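Local coordinates for protein esterase (Capnocytophaga ochracea, PDB 4W9R) that is of unknown function but belongs to the esterase family of alpha/beta-hydrolase folds and may therefore hydrolyse ester bonds, at residues V40-A43 and E44-E48; P49-S52 and M53-Y57; F96-S100 and A101-P105; P105-Q108 and G109-I113; V150-P153 and R154-E157. One frame throughout, in Å; residues are numbered along the deposited sequence.

Contacts 1, 2 and 5 are buried, contact 3 partly so, and contact 4 lies at the surface. Contact 1 leads from strand 35-40 into helix 43-59 and contact 2 continues along it; both touch the second subunit. Contacts 3 and 4 share P105 and belong to helix 91-110; no other subunit touches either contact. L41 of contact 1 packs on V99 of contact 3. Contact 5 stands apart, at the start of helix 156-165. Chemistry follows place. Contact 1 is held mainly by backbone bonds at the start of its helix, contact 2 adds charges at the dimer interface, contact 3 holds a widened turn, and contacts 4 and 5 set apolar packing beside exposed polar chains such as K110 and R154.

Contact 1. Residues V40-A43 and E44-E48; sequences VLNA and ETLME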
loop_
_atom_site.group_PDB
_atom_site.type_symbol
_atom_site.label_atom_id
_atom_site.label_comp_id
_atom_site.label_asym_id
_atom_site.label_seq_id
_atom_site.Cartn_x
_atom_site.Cartn_y
_atom_site.Cartn_z
ATOM N N VAL B 40 10.719 4.730 10.909
ATOM C CA VAL B 40 9.707 3.701 11.130
ATOM C C VAL B 40 10.034 2.850 12.358
ATOM O O VAL B 40 11.031 2.127 12.371
ATOM C CB VAL B 40 9.567 2.783 9.905
ATOM C CG1 VAL B 40 8.472 1.755 10.138
ATOM C CG2 VAL B 40 9.278 3.604 8.662
ATOM N N LEU B 41 9.196 2.945 13.386
ATOM C CA LEU B 41 9.436 2.257 14.655
ATOM C C LEU B 41 9.050 0.778 14.622
ATOM O O LEU B 41 9.578 -0.039 15.376
ATOM C CB LEU B 41 8.671 2.962 15.773
ATOM C CG LEU B 41 8.883 4.473 15.848
ATOM C CD1 LEU B 41 8.089 5.068 17.000
ATOM C CD2 LEU B 41 10.361 4.796 15.984
ATOM N N ASN B 42 8.102 0.463 13.750
ATOM C CA ASN B 42 7.494 -0.860 13.623
ATOM C C ASN B 42 8.148 -1.752 12.568
ATOM O O ASN B 42 7.602 -2.791 12.203
ATOM C CB ASN B 42 6.001 -0.720 13.365
ATOM C CG ASN B 42 5.245 -0.327 14.619
ATOM O OD1 ASN B 42 4.717 0.779 14.721
ATOM N ND2 ASN B 42 5.210 -1.228 15.592
ATOM N N ALA B 43 9.298 -1.317 12.064
ATOM C CA ALA B 43 9.839 -1.699 10.759
ATOM C C ALA B 43 9.844 -3.191 10.414
ATOM O O ALA B 43 9.844 -3.536 9.235
ATOM C CB ALA B 43 11.259 -1.165 10.643
ATOM N N GLU B 44 9.866 -4.079 11.404
ATOM C CA GLU B 44 9.783 -5.513 11.108
ATOM C C GLU B 44 8.568 -5.832 10.219
ATOM O O GLU B 44 8.588 -6.786 9.444
ATOM C CB GLU B 44 9.729 -6.339 12.397
ATOM C CG GLU B 44 8.464 -6.164 13.231
ATOM C CD GLU B 44 8.504 -4.936 14.121
ATOM O OE1 GLU B 44 9.536 -4.231 14.124
ATOM O OE2 GLU B 44 7.501 -4.674 14.818
ATOM N N THR B 45 7.527 -5.013 10.327
ATOM C CA THR B 45 6.350 -5.111 9.467
ATOM C C THR B 45 6.274 -3.939 8.481
ATOM O O THR B 45 6.268 -4.141 7.267
ATOM C CB THR B 45 5.046 -5.177 10.286
ATOM O OG1 THR B 45 5.009 -4.098 11.229
ATOM C CG2 THR B 45 4.959 -6.496 11.035
ATOM N N LEU B 46 6.175 -2.724 9.015
ATOM C CA LEU B 46 5.911 -1.523 8.219
ATOM C C LEU B 46 7.015 -1.045 7.261
ATOM O O LEU B 46 6.726 -0.282 6.339
ATOM C CB LEU B 46 5.566 -0.365 9.159
ATOM C CG LEU B 46 4.265 -0.499 9.951
ATOM C CD1 LEU B 46 4.013 0.749 10.781
ATOM C CD2 LEU B 46 3.099 -0.767 9.013
HETATM N N MSE B 47 8.260 -1.471 7.466
HETATM C CA MSE B 47 9.387 -0.923 6.699
HETATM C C MSE B 47 9.242 -1.076 5.188
HETATM O O MSE B 47 9.291 -0.090 4.454
HETATM C CB MSE B 47 10.703 -1.574 7.129
HETATM C CG MSE B 47 11.939 -1.036 6.418
HETATM SE SE MSE B 47 12.401 0.783 6.951
HETATM C CE MSE B 47 14.056 1.003 5.942
ATOM N N GLU B 48 9.069 -2.309 4.726
ATOM C CA GLU B 48 8.998 -2.576 3.293
ATOM C C GLU B 48 7.791 -1.920 2.602
ATOM O O GLU B 48 7.935 -1.407 1.490
ATOM C CB GLU B 48 8.996 -4.085 3.032
ATOM C CG GLU B 48 10.299 -4.771 3.404
ATOM C CD GLU B 48 10.341 -6.218 2.960
ATOM O OE1 GLU B 48 9.470 -6.617 2.160
ATOM O OE2 GLU B 48 11.243 -6.956 3.409
HETATM O O HOH W 1 9.249 -4.774 6.629
#
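The carbonyl oxygen of N42 receives the first turn of helix 43-59. T45 N donates to N42 O over 2.9 Å, lying in the carbonyl plane and nearly straight at 173°. L46 N reaches the same oxygen from 3.5 Å, a weak bond. M47 N bonds to A43 O at 3.1 Å. A water beside this turn accepts from E48 N and lies 2.9 Å from A43 O.

The apolar contacts are few. V40 CG1 meets L46 CB at 3.7 Å, the two side chains slanting across each other. L46 runs alongside N42, with its CD1 3.6 Å from N42 CB. A43 CB rests on M47 CB.

The polar ends are bonded outside the turn. CG of E44 sits between its own backbone N and carbonyl carbon (chi1 67°), and a bend at chi2 folds the carboxylate back beside the N42 carbonyl. Both groups are acceptors there, so no bond forms; OE1 takes the N-H of E73 instead. With an alanine here, the N-H of E73 would probably lose its acceptor. N42 OD1 accepts from S122 N.

In alpha/beta hydrolases the loop after this strand often supplies one N-H of the oxyanion hole, a role not established here. V40 ends strand 35-40, between strands 67-71 and 116-122; the chain passes through L41 and N42 into helix 43-59, where T45 and L46 pack on F60 and Y56 of the second subunit.

Contact 2. Residues P49-S52 and M53-Y57; sequences PVVS and MVRYY
P49 O is approached by two groups from the following turn. M53 N donates to it over 3.1 Å. S52 OG lies 3.0 Å from P49 O, but E48 O competes for its proton and the bond is not settled. The hydroxyl of S52 stands between its own backbone N and carbonyl carbon (chi1 68°), which turns it back toward the preceding turn. It also hydrogen-bonds S52 OG of the second subunit.

V50 O likewise meets two N-H groups. V54 N is the nearer, at 3.0 Å, and M53 N adds a weak bond at 3.3 Å. R55 N and Y56 N carry the ladder on to V51 O and S52 O. The N of P49 has no bond to the turn before, and the helix is kinked there. This is the helix of the beta-alpha-beta unit formed by strand 35-40, helix 43-59 and strand 67-71.

The side chains touch lightly. V51 and R55 run alongside each other, with V51 CG1 4.0 Å from R55 CD. On another side of the helix V50 CG1 and V54 CG1 are 4.3 Å apart, next to I225 and L229 of helix 217-232. Selenomethionine M53 is extended beyond CG, and its CE comes to 4.4 Å from P49 CB.

R55 bends at chi3, and its NE forms a salt bridge with E48 of the second subunit, while NH2 pairs with E27 and NH1 with Y24 of its own chain. Y56 OH bonds to N218 O of the second subunit.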
loop_
_atom_site.group_PDB
_atom_site.type_symbol
_atom_site.label_atom_id
_atom_site.label_comp_id
_atom_site.label_asym_id
_atom_site.label_seq_id
_atom_site.Cartn_x
_atom_site.Cartn_y
_atom_site.Cartn_z
ATOM N N PRO B 49 6.602 -1.938 3.237
ATOM C CA PRO B 49 5.516 -1.174 2.612
ATOM C C PRO B 49 5.805 0.325 2.508
ATOM O O PRO B 49 5.464 0.930 1.494
ATOM C CB PRO B 49 4.328 -1.433 3.541
ATOM C CG PRO B 49 4.609 -2.766 4.121
ATOM C CD PRO B 49 6.097 -2.797 4.325
ATOM N N VAL B 50 6.422 0.909 3.531
ATOM C CA VAL B 50 6.767 2.328 3.498
ATOM C C VAL B 50 7.793 2.619 2.405
ATOM O O VAL B 50 7.616 3.540 1.605
ATOM C CB VAL B 50 7.316 2.815 4.856
ATOM C CG1 VAL B 50 7.943 4.199 4.718
ATOM C CG2 VAL B 50 6.211 2.834 5.900
ATOM N N VAL B 51 8.858 1.825 2.368
ATOM C CA VAL B 51 9.912 2.004 1.375
ATOM C C VAL B 51 9.380 1.836 -0.047
ATOM O O VAL B 51 9.706 2.623 -0.934
ATOM C CB VAL B 51 11.075 1.017 1.605
ATOM C CG1 VAL B 51 12.076 1.087 0.463
ATOM C CG2 VAL B 51 11.759 1.310 2.929
ATOM N N SER B 52 8.549 0.823 -0.265
ATOM C CA SER B 52 8.021 0.567 -1.600
ATOM C C SER B 52 7.093 1.690 -2.064
ATOM O O SER B 52 7.052 2.017 -3.249
ATOM C CB SER B 52 7.281 -0.771 -1.643
ATOM O OG SER B 52 6.096 -0.722 -0.870
HETATM N N MSE B 53 6.350 2.278 -1.131
HETATM C CA MSE B 53 5.394 3.321 -1.486
HETATM C C MSE B 53 6.051 4.688 -1.709
HETATM O O MSE B 53 5.552 5.487 -2.499
HETATM C CB MSE B 53 4.297 3.428 -0.421
HETATM C CG MSE B 53 3.336 2.238 -0.415
HETATM SE SE MSE B 53 1.823 2.427 0.809
HETATM C CE MSE B 53 1.313 0.551 0.976
ATOM N N VAL B 54 7.166 4.961 -1.036
ATOM C CA VAL B 54 7.855 6.233 -1.262
ATOM C C VAL B 54 8.626 6.182 -2.580
ATOM O O VAL B 54 8.833 7.210 -3.224
ATOM C CB VAL B 54 8.817 6.610 -0.103
ATOM C CG1 VAL B 54 8.047 6.759 1.204
ATOM C CG2 VAL B 54 9.936 5.595 0.041
ATOM N N ARG B 55 9.036 4.985 -2.985
ATOM C CA ARG B 55 9.661 4.794 -4.290
ATOM C C ARG B 55 8.609 4.905 -5.384
ATOM O O ARG B 55 8.858 5.457 -6.455
ATOM C CB ARG B 55 10.362 3.438 -4.366
ATOM C CG ARG B 55 11.567 3.311 -3.457
ATOM C CD ARG B 55 12.138 1.901 -3.487
ATOM N NE ARG B 55 12.423 1.455 -4.848
ATOM C CZ ARG B 55 13.560 1.698 -5.491
ATOM N NH1 ARG B 55 14.525 2.388 -4.898
ATOM N NH2 ARG B 55 13.732 1.253 -6.727
ATOM N N TYR B 56 7.430 4.367 -5.091
ATOM C CA TYR B 56 6.285 4.420 -5.988
ATOM C C TYR B 56 5.907 5.864 -6.306
ATOM O O TYR B 56 5.827 6.252 -7.471
ATOM C CB TYR B 56 5.111 3.672 -5.352
ATOM C CG TYR B 56 3.785 3.771 -6.073
ATOM C CD1 TYR B 56 3.448 2.872 -7.078
ATOM C CD2 TYR B 56 2.851 4.735 -5.717
ATOM C CE1 TYR B 56 2.228 2.949 -7.722
ATOM C CE2 TYR B 56 1.632 4.821 -6.357
ATOM C CZ TYR B 56 1.325 3.926 -7.356
ATOM O OH TYR B 56 0.109 4.013 -7.990
ATOM N N TYR B 57 5.686 6.655 -5.262
ATOM C CA TYR B 57 5.328 8.059 -5.419
ATOM C C TYR B 57 6.437 8.864 -6.089
ATOM O O TYR B 57 6.167 9.815 -6.822
ATOM C CB TYR B 57 4.987 8.673 -4.061
ATOM C CG TYR B 57 3.620 8.292 -3.541
ATOM C CD1 TYR B 57 2.517 8.275 -4.384
ATOM C CD2 TYR B 57 3.433 7.945 -2.208
ATOM C CE1 TYR B 57 1.263 7.929 -3.914
ATOM C CE2 TYR B 57 2.182 7.597 -1.729
ATOM C CZ TYR B 57 1.101 7.591 -2.587
ATOM O OH TYR B 57 -0.146 7.247 -2.119
#

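Contact 3. Residues F96-S100 and A101-P105; sequences FEFVS and AELVP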
loop_
_atom_site.group_PDB
_atom_site.type_symbol
_atom_site.label_atom_id
_atom_site.label_comp_id
_atom_site.label_asym_id
_atom_site.label_seq_id
_atom_site.Cartn_x
_atom_site.Cartn_y
_atom_site.Cartn_z
ATOM N N PHE B 96 11.807 6.369 23.675
ATOM C CA PHE B 96 11.293 7.633 23.163
ATOM C C PHE B 96 12.421 8.614 22.853
ATOM O O PHE B 96 12.452 9.211 21.777
ATOM C CB PHE B 96 10.318 8.247 24.171
ATOM C CG PHE B 96 9.668 9.514 23.700
ATOM C CD1 PHE B 96 8.642 9.478 22.772
ATOM C CD2 PHE B 96 10.071 10.741 24.200
ATOM C CE1 PHE B 96 8.036 10.643 22.343
ATOM C CE2 PHE B 96 9.469 11.908 23.774
ATOM C CZ PHE B 96 8.451 11.859 22.844
ATOM N N GLU B 97 13.347 8.764 23.797
ATOM C CA GLU B 97 14.466 9.688 23.635
ATOM C C GLU B 97 15.567 9.112 22.746
ATOM O O GLU B 97 16.323 9.859 22.125
ATOM C CB GLU B 97 15.041 10.075 24.999
ATOM C CG GLU B 97 14.062 10.822 25.895
ATOM C CD GLU B 97 14.703 11.323 27.176
ATOM O OE1 GLU B 97 15.940 11.499 27.196
ATOM O OE2 GLU B 97 13.970 11.541 28.163
ATOM N N PHE B 98 15.655 7.786 22.690
ATOM C CA PHE B 98 16.612 7.120 21.809
ATOM C C PHE B 98 16.401 7.540 20.358
ATOM O O PHE B 98 17.359 7.781 19.626
ATOM C CB PHE B 98 16.500 5.599 21.941
ATOM C CG PHE B 98 16.838 4.852 20.679
ATOM C CD1 PHE B 98 18.151 4.738 20.253
ATOM C CD2 PHE B 98 15.839 4.255 19.924
ATOM C CE1 PHE B 98 18.463 4.053 19.093
ATOM C CE2 PHE B 98 16.144 3.566 18.763
ATOM C CZ PHE B 98 17.458 3.464 18.347
ATOM N N VAL B 99 15.139 7.630 19.950
ATOM C CA VAL B 99 14.804 8.064 18.599
ATOM C C VAL B 99 15.183 9.528 18.390
ATOM O O VAL B 99 15.856 9.872 17.419
ATOM C CB VAL B 99 13.302 7.881 18.305
ATOM C CG1 VAL B 99 12.973 8.357 16.898
ATOM C CG2 VAL B 99 12.895 6.427 18.490
ATOM N N SER B 100 14.748 10.382 19.313
ATOM C CA SER B 100 14.991 11.819 19.223
ATOM C C SER B 100 16.457 12.213 19.363
ATOM O O SER B 100 17.009 12.897 18.503
ATOM C CB SER B 100 14.185 12.557 20.296
ATOM O OG SER B 100 12.802 12.531 20.012
ATOM N N ALA B 101 17.077 11.796 20.462
ATOM C CA ALA B 101 18.393 12.306 20.835
ATOM C C ALA B 101 19.568 11.508 20.274
ATOM O O ALA B 101 20.709 11.966 20.332
ATOM C CB ALA B 101 18.498 12.374 22.354
ATOM N N GLU B 102 19.302 10.329 19.725
ATOM C CA GLU B 102 20.385 9.460 19.273
ATOM C C GLU B 102 20.266 9.079 17.801
ATOM O O GLU B 102 21.121 9.438 16.991
ATOM C CB GLU B 102 20.446 8.195 20.131
ATOM C CG GLU B 102 20.669 8.456 21.610
ATOM C CD GLU B 102 20.779 7.178 22.417
ATOM O OE1 GLU B 102 20.652 6.087 21.824
ATOM O OE2 GLU B 102 20.997 7.263 23.644
ATOM N N LEU B 103 19.210 8.340 17.468
ATOM C CA LEU B 103 19.026 7.812 16.119
ATOM C C LEU B 103 18.978 8.903 15.054
ATOM O O LEU B 103 19.750 8.874 14.095
ATOM C CB LEU B 103 17.748 6.974 16.049
ATOM C CG LEU B 103 17.483 6.301 14.702
ATOM C CD1 LEU B 103 18.635 5.379 14.330
ATOM C CD2 LEU B 103 16.173 5.539 14.736
ATOM N N VAL B 104 18.072 9.861 15.225
ATOM C CA VAL B 104 17.907 10.936 14.249
ATOM C C VAL B 104 19.170 11.803 14.076
ATOM O O VAL B 104 19.571 12.067 12.941
ATOM C CB VAL B 104 16.701 11.836 14.609
ATOM C CG1 VAL B 104 16.680 13.085 13.741
ATOM C CG2 VAL B 104 15.401 11.059 14.459
ATOM N N PRO B 105 19.808 12.243 15.182
ATOM C CA PRO B 105 21.047 13.006 14.968
ATOM C C PRO B 105 22.143 12.184 14.295
ATOM O O PRO B 105 22.956 12.740 13.555
ATOM C CB PRO B 105 21.465 13.405 16.388
ATOM C CG PRO B 105 20.203 13.379 17.172
ATOM C CD PRO B 105 19.428 12.228 16.606
#
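The F98-L103 and V99-V104 backbone bonds each span five residues, and the axes of the short segments 96-100 and 101-105 are inclined by 27°. This is a pi-type turn inside helix 91-110, one of the helices packed on the sheet of the alpha/beta-hydrolase fold. L103 N points nearly straight at F98 O, 2.9 Å away, with an N-H...O angle of 174°. V104 N reaches V99 O over 3.1 Å. An ordinary turn precedes them, where A101 N bonds to E97 O at 2.7 Å.

The F98 ring carries the side-chain contact. L103 CB lies over one face, 4.1 Å above the plane and offset toward the rim. E102 OE1 comes to the edge, in plane, 3.2 Å from F98 CD1. The carboxylate stands almost upright to the ring, their planes 88° apart. It is held from outside: E102 OE1 bonds S12 OG and OE2 takes R14 N. The ring also touches L15 and Q19. Without it, as with an alanine here, a gap would probably open under L103 CB and beside the E102 carboxylate. Elsewhere on the turn, V99 CG1 is 4.4 Å from V104 CG2.

Contact 4. Residues P105-Q108 and G109-I113; sequences PYIQ and GKYPI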
loop_
_atom_site.group_PDB
_atom_site.type_symbol
_atom_site.label_atom_id
_atom_site.label_comp_id
_atom_site.label_asym_id
_atom_site.label_seq_id
_atom_site.Cartn_x
_atom_site.Cartn_y
_atom_site.Cartn_z
ATOM N N PRO B 105 19.808 12.243 15.182
ATOM C CA PRO B 105 21.047 13.006 14.968
ATOM C C PRO B 105 22.143 12.184 14.295
ATOM O O PRO B 105 22.956 12.740 13.555
ATOM C CB PRO B 105 21.465 13.405 16.388
ATOM C CG PRO B 105 20.203 13.379 17.172
ATOM C CD PRO B 105 19.428 12.228 16.606
ATOM N N TYR B 106 22.159 10.879 14.550
ATOM C CA TYR B 106 23.115 9.985 13.904
ATOM C C TYR B 106 22.921 9.977 12.395
ATOM O O TYR B 106 23.886 10.036 11.634
ATOM C CB TYR B 106 22.985 8.567 14.459
ATOM C CG TYR B 106 23.682 7.510 13.632
ATOM C CD1 TYR B 106 25.061 7.361 13.677
ATOM C CD2 TYR B 106 22.957 6.652 12.813
ATOM C CE1 TYR B 106 25.702 6.391 12.924
ATOM C CE2 TYR B 106 23.588 5.679 12.058
ATOM C CZ TYR B 106 24.959 5.554 12.118
ATOM O OH TYR B 106 25.587 4.586 11.368
ATOM N N ILE B 107 21.664 9.899 11.970
ATOM C CA ILE B 107 21.336 9.926 10.552
ATOM C C ILE B 107 21.656 11.295 9.957
ATOM O O ILE B 107 22.157 11.393 8.838
ATOM C CB ILE B 107 19.852 9.585 10.310
ATOM C CG1 ILE B 107 19.530 8.203 10.878
ATOM C CG2 ILE B 107 19.525 9.620 8.827
ATOM C CD1 ILE B 107 20.353 7.093 10.267
ATOM N N GLN B 108 21.378 12.349 10.720
ATOM C CA GLN B 108 21.651 13.710 10.271
ATOM C C GLN B 108 23.145 13.951 10.085
ATOM O O GLN B 108 23.553 14.775 9.269
ATOM C CB GLN B 108 21.083 14.727 11.261
ATOM C CG GLN B 108 19.574 14.876 11.200
ATOM C CD GLN B 108 19.041 15.782 12.289
ATOM O OE1 GLN B 108 19.396 15.640 13.460
ATOM N NE2 GLN B 108 18.187 16.725 11.909
ATOM N N GLY B 109 23.957 13.234 10.854
ATOM C CA GLY B 109 25.397 13.340 10.731
ATOM C C GLY B 109 25.934 12.554 9.550
ATOM O O GLY B 109 26.886 12.975 8.896
ATOM N N LYS B 110 25.323 11.404 9.286
ATOM C CA LYS B 110 25.771 10.518 8.215
ATOM C C LYS B 110 25.249 10.931 6.836
ATOM O O LYS B 110 25.827 10.564 5.814
ATOM C CB LYS B 110 25.342 9.080 8.517
ATOM C CG LYS B 110 26.415 8.034 8.260
ATOM C CD LYS B 110 25.931 6.643 8.647
ATOM C CE LYS B 110 27.048 5.617 8.550
ATOM N NZ LYS B 110 27.619 5.542 7.177
ATOM N N TYR B 111 24.166 11.703 6.814
ATOM C CA TYR B 111 23.499 12.048 5.559
ATOM C C TYR B 111 22.981 13.485 5.559
ATOM O O TYR B 111 22.689 14.042 6.616
ATOM C CB TYR B 111 22.332 11.091 5.289
ATOM C CG TYR B 111 22.692 9.624 5.345
ATOM C CD1 TYR B 111 23.448 9.034 4.342
ATOM C CD2 TYR B 111 22.261 8.826 6.395
ATOM C CE1 TYR B 111 23.776 7.694 4.389
ATOM C CE2 TYR B 111 22.582 7.483 6.450
ATOM C CZ TYR B 111 23.338 6.922 5.443
ATOM O OH TYR B 111 23.662 5.586 5.493
ATOM N N PRO B 112 22.857 14.086 4.366
ATOM C CA PRO B 112 22.277 15.427 4.242
ATOM C C PRO B 112 20.759 15.410 4.395
ATOM O O PRO B 112 20.034 15.402 3.400
ATOM C CB PRO B 112 22.684 15.855 2.829
ATOM C CG PRO B 112 22.844 14.576 2.085
ATOM C CD PRO B 112 23.377 13.587 3.080
ATOM N N ILE B 113 20.287 15.388 5.637
ATOM C CA ILE B 113 18.856 15.333 5.915
ATOM C C ILE B 113 18.206 16.709 5.806
ATOM O O ILE B 113 18.704 17.687 6.362
ATOM C CB ILE B 113 18.580 14.754 7.319
ATOM C CG1 ILE B 113 19.219 13.370 7.461
ATOM C CG2 ILE B 113 17.086 14.686 7.590
ATOM C CD1 ILE B 113 18.790 12.384 6.394
HETATM O O HOH W 2 21.336 16.606 7.965
#
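Y106 and K110 lie side by side and point the same way. The methylenes of K110 do the touching. Its CE is 3.3 Å and its CD 3.4 Å from Y106 OH, while the amine turns away from the hydroxyl. Y106 CG is anti to the backbone N (chi1 166°), which sends the ring along the helix toward K110. The same lysine uses its CB on the other neighbour, lying over one face of the Y111 ring.

I107 works differently. Its CG2 meets Y111 CD2 at 3.7 Å and I113 CD1 at 3.8 Å, the I107 side chain slanting across both. This patch packs on I23, L37 and V69 of the sheet. Q108 crosses I113 at about a right angle, with Q108 CG 4.0 Å from I113 CB.

The backbone makes this the end of helix 91-110. Y111 N still bonds to I107 O at 2.9 Å, but Y111 is the first residue to leave helical angles. P112 then centres an inverse gamma turn into I113. A water accepts from I113 N at 2.8 Å and lies 3.2 Å from Q108 O.

The chemistry is divided. I107 and I113 are apolar and bind the helix end to the sheet. On the exposed side, Y106 OH hydrogen-bonds E8. K110 meets the tyrosine through its aliphatic chain, and its charge takes no part in that touch.

Contact 5. Residues V150-P153 and R154-E157; sequences VALP and RMGE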
loop_
_atom_site.group_PDB
_atom_site.type_symbol
_atom_site.label_atom_id
_atom_site.label_comp_id
_atom_site.label_asym_id
_atom_site.label_seq_id
_atom_site.Cartn_x
_atom_site.Cartn_y
_atom_site.Cartn_z
ATOM N N VAL B 150 -2.893 2.051 19.971
ATOM C CA VAL B 150 -3.552 1.651 21.203
ATOM C C VAL B 150 -3.446 2.844 22.134
ATOM O O VAL B 150 -2.368 3.137 22.650
ATOM C CB VAL B 150 -2.890 0.416 21.837
ATOM C CG1 VAL B 150 -3.638 -0.005 23.092
ATOM C CG2 VAL B 150 -2.818 -0.726 20.832
ATOM N N ALA B 151 -4.565 3.519 22.375
ATOM C CA ALA B 151 -4.483 4.833 22.997
ATOM C C ALA B 151 -4.907 4.881 24.458
ATOM O O ALA B 151 -5.387 3.899 25.025
ATOM C CB ALA B 151 -5.315 5.825 22.193
ATOM N N LEU B 152 -4.732 6.061 25.044
ATOM C CA LEU B 152 -5.285 6.395 26.344
ATOM C C LEU B 152 -6.256 7.554 26.167
ATOM O O LEU B 152 -5.832 8.679 25.905
ATOM C CB LEU B 152 -4.175 6.761 27.330
ATOM C CG LEU B 152 -3.023 5.760 27.430
ATOM C CD1 LEU B 152 -1.944 6.266 28.375
ATOM C CD2 LEU B 152 -3.534 4.397 27.874
ATOM N N PRO B 153 -7.561 7.284 26.302
ATOM C CA PRO B 153 -8.587 8.315 26.112
ATOM C C PRO B 153 -8.391 9.549 26.995
ATOM O O PRO B 153 -8.672 10.659 26.545
ATOM C CB PRO B 153 -9.880 7.583 26.477
ATOM C CG PRO B 153 -9.601 6.161 26.125
ATOM C CD PRO B 153 -8.151 5.943 26.467
ATOM N N ARG B 154 -7.900 9.360 28.217
ATOM C CA ARG B 154 -7.748 10.471 29.158
ATOM C C ARG B 154 -6.669 11.469 28.733
ATOM O O ARG B 154 -6.649 12.605 29.206
ATOM C CB ARG B 154 -7.431 9.946 30.563
ATOM C CG ARG B 154 -6.146 9.136 30.660
ATOM C CD ARG B 154 -5.878 8.688 32.092
ATOM N NE ARG B 154 -5.198 9.715 32.875
ATOM C CZ ARG B 154 -3.918 9.660 33.227
ATOM N NH1 ARG B 154 -3.176 8.618 32.874
ATOM N NH2 ARG B 154 -3.378 10.641 33.939
HETATM N N MSE B 155 -5.781 11.048 27.840
HETATM C CA MSE B 155 -4.675 11.900 27.414
HETATM C C MSE B 155 -5.033 12.743 26.197
HETATM O O MSE B 155 -4.206 13.510 25.703
HETATM C CB MSE B 155 -3.437 11.056 27.112
HETATM C CG MSE B 155 -2.917 10.282 28.309
HETATM SE SE MSE B 155 -2.515 11.445 29.820
HETATM C CE MSE B 155 -1.174 12.582 28.975
ATOM N N GLY B 156 -6.266 12.602 25.722
ATOM C CA GLY B 156 -6.712 13.317 24.541
ATOM C C GLY B 156 -6.697 14.824 24.705
ATOM O O GLY B 156 -6.288 15.549 23.797
ATOM N N GLU B 157 -7.135 15.295 25.870
ATOM C CA GLU B 157 -7.229 16.726 26.136
ATOM C C GLU B 157 -5.867 17.410 26.081
ATOM O O GLU B 157 -5.758 18.556 25.646
ATOM C CB GLU B 157 -7.879 16.971 27.500
#
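L152 and M155 form the close-packed half of this contact. They run side by side and point the same way, with L152 CB 3.9 Å from M155 CG and L152 CD1 4.1 Å from the same carbon. M155 is a selenomethionine, and CG is the atom that meets the L152 side chain. CG stands anti to the carbonyl carbon (chi1 -62°), beside the backbone N, and bends at chi2 and chi3 then curl the selenium end away from L152. Both residues are buried. L152 also meets V81 and F127, and M155 meets Y131.

Two backbone bonds hold the turn. M155 N donates to L152 O over 3.1 Å, and G156 N to P153 O over 3.2 Å. Each bond spans three residues, as in a 3-10 turn, and each donor sits well above the plane of its carbonyl, by 51° and 58°. P153 has no N-H to give and lies at the start of this turn.

The other half is looser. R154 is exposed and takes its side chain away from the segment before it. The M155 selenium lies over the centre of one face of its guanidinium, 4.1 Å above the plane. E83 touches both L152 and R154. E157 is not modelled beyond CB, which is consistent with a mobile side chain.

The turn carries the chain from strand 143-149 into helix 156-165. On its loop side A151 packs on F127 of helix 123-128 and on F192 of helix 183-196, and P153 packs on Q191 of the latter.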